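Long-range contact in EmGH1 (Erythrobacter marinus, PDB 5Z87), which is a family 3 glycoside hydrolase that probably releases glucose from the non-reducing ends of beta-glucosides: residues I485-E490 with E502-D507. Numbering follows the deposited sequence.
Sequences ITAGDE and ESVQAD
Thr486 turns its two branches to different tasks: the methyl CG2 packs against Ser503 OG at 3.2 Å, while the hydroxyl reaches back within its own segment. CG2 lies anti to the carbonyl carbon, which leaves OG1 between the backbone N and the carbonyl carbon (chi1 37°), and there OG1 donates to the anti lone pair of Asp489 OD2 at 2.8 Å. Asn535 also binds OG1, so this buried hydroxyl has two partners. A valine here would keep a branched side chain but would probably leave Asp489 OD2 and the Asn535 amide without their shared mate. The same two residues, Thr486 and Asp489, end a type II beta turn, closed by Asp489 N to Thr486 O (3.2 Å), with Gly488 in its third position, where a positive phi is easy for a residue without CB.

Thr486 and Gln505 form a single beta bridge inside the long loop between strand 476-480, at the edge of the mixed sheet of the family 3 C-terminal domain, and helix 508-522. Ala487 N donates to Val504 O (2.9 Å), and Ala506 N to Ile485 O (2.9 Å). A water also donates to Ile485 O. Beside the bridge Ala487 CB meets Val504 CG2 at a tight 3.4 Å, and Ala506 CB sits 3.3 Å from Ile485 O. Phe653 of the second subunit packs on Thr486, Ser503 and Gln505, bringing the bridge to the dimer interface.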
loop_
_atom_site.group_PDB
_atom_site.type_symbol
_atom_site.label_atom_id
_atom_site.label_comp_id
_atom_site.label_asym_id
_atom_site.label_seq_id
_atom_site.Cartn_x
_atom_site.Cartn_y
_atom_site.Cartn_z
ATOM N N ILE A 485 9.284 20.801 19.168
ATOM C CA ILE A 485 9.054 19.974 17.985
ATOM C C ILE A 485 9.438 20.785 16.755
ATOM O O ILE A 485 10.315 20.397 15.970
ATOM C CB ILE A 485 7.592 19.496 17.918
ATOM C CG1 ILE A 485 7.307 18.500 19.048
ATOM C CG2 ILE A 485 7.274 18.904 16.547
ATOM C CD1 ILE A 485 5.842 18.163 19.230
ATOM N N THR A 486 8.804 21.937 16.601
ATOM C CA THR A 486 9.095 22.846 15.507
ATOM C C THR A 486 9.734 24.114 16.056
ATOM O O THR A 486 9.419 24.556 17.164
ATOM C CB THR A 486 7.821 23.165 14.728
ATOM O OG1 THR A 486 6.719 23.256 15.643
ATOM C CG2 THR A 486 7.546 22.044 13.738
ATOM N N ALA A 487 10.662 24.679 15.287
ATOM C CA ALA A 487 11.398 25.844 15.755
ATOM C C ALA A 487 10.500 27.074 15.762
ATOM O O ALA A 487 9.694 27.284 14.850
ATOM C CB ALA A 487 12.628 26.085 14.888
ATOM N N GLY A 488 10.634 27.880 16.814
ATOM C CA GLY A 488 9.772 29.020 17.016
ATOM C C GLY A 488 8.436 28.700 17.644
ATOM O O GLY A 488 7.643 29.622 17.880
ATOM N N ASP A 489 8.154 27.429 17.917
ATOM C CA ASP A 489 6.914 27.023 18.573
ATOM C C ASP A 489 7.281 26.514 19.966
ATOM O O ASP A 489 7.351 25.310 20.223
ATOM C CB ASP A 489 6.139 25.964 17.725
ATOM C CG ASP A 489 5.655 26.530 16.379
ATOM O OD1 ASP A 489 5.082 27.648 16.361
ATOM O OD2 ASP A 489 5.852 25.856 15.340
ATOM N N GLU A 490 7.540 27.465 20.867
ATOM C CA GLU A 490 7.811 27.202 22.273
ATOM C C GLU A 490 6.974 28.155 23.116
ATOM O O GLU A 490 6.566 29.228 22.659
ATOM C CB GLU A 490 9.301 27.373 22.614
ATOM C CG GLU A 490 10.253 26.477 21.829
ATOM C CD GLU A 490 11.702 26.622 22.291
ATOM O OE1 GLU A 490 11.916 27.104 23.431
ATOM O OE2 GLU A 490 12.626 26.256 21.521
ATOM N N GLU A 502 7.268 29.053 6.497
ATOM C CA GLU A 502 7.291 27.603 6.408
ATOM C C GLU A 502 7.889 27.021 7.679
ATOM O O GLU A 502 8.858 27.550 8.229
ATOM C CB GLU A 502 8.093 27.151 5.191
ATOM C CG GLU A 502 7.411 27.427 3.869
ATOM C CD GLU A 502 8.387 27.901 2.813
ATOM O OE1 GLU A 502 9.585 27.558 2.919
ATOM O OE2 GLU A 502 7.962 28.615 1.878
ATOM N N SER A 503 7.297 25.934 8.150
ATOM C CA SER A 503 7.721 25.349 9.410
ATOM C C SER A 503 9.063 24.644 9.242
ATOM O O SER A 503 9.321 23.991 8.223
ATOM C CB SER A 503 6.649 24.379 9.903
ATOM O OG SER A 503 7.071 23.667 11.045
ATOM N N VAL A 504 9.936 24.802 10.241
ATOM C CA VAL A 504 11.234 24.134 10.279
ATOM C C VAL A 504 11.328 23.303 11.558
ATOM O O VAL A 504 10.753 23.647 12.593
ATOM C CB VAL A 504 12.404 25.141 10.179
ATOM C CG1 VAL A 504 12.126 26.165 9.098
ATOM C CG2 VAL A 504 12.614 25.848 11.481
ATOM N N GLN A 505 12.042 22.182 11.479
ATOM C CA GLN A 505 12.153 21.310 12.639
ATOM C C GLN A 505 13.035 21.945 13.712
ATOM O O GLN A 505 13.970 22.688 13.418
ATOM C CB GLN A 505 12.710 19.949 12.227
ATOM C CG GLN A 505 12.515 18.872 13.278
ATOM C CD GLN A 505 13.007 17.518 12.810
ATOM O OE1 GLN A 505 13.311 17.340 11.636
ATOM N NE2 GLN A 505 13.092 16.559 13.727
ATOM N N ALA A 506 12.730 21.647 14.969
ATOM C CA ALA A 506 13.470 22.256 16.064
ATOM C C ALA A 506 14.917 21.781 16.075
ATOM O O ALA A 506 15.234 20.665 15.650
ATOM C CB ALA A 506 12.809 21.939 17.401
ATOM N N ASP A 507 15.803 22.653 16.565
ATOM C CA ASP A 507 17.235 22.357 16.548
ATOM C C ASP A 507 17.582 21.323 17.619
ATOM O O ASP A 507 17.219 21.502 18.788
ATOM C CB ASP A 507 18.048 23.633 16.754
ATOM C CG ASP A 507 19.532 23.357 16.886
ATOM O OD1 ASP A 507 20.067 22.553 16.097
ATOM O OD2 ASP A 507 20.167 23.937 17.789
HETATM O O HOH W 1 11.464 17.948 16.406
#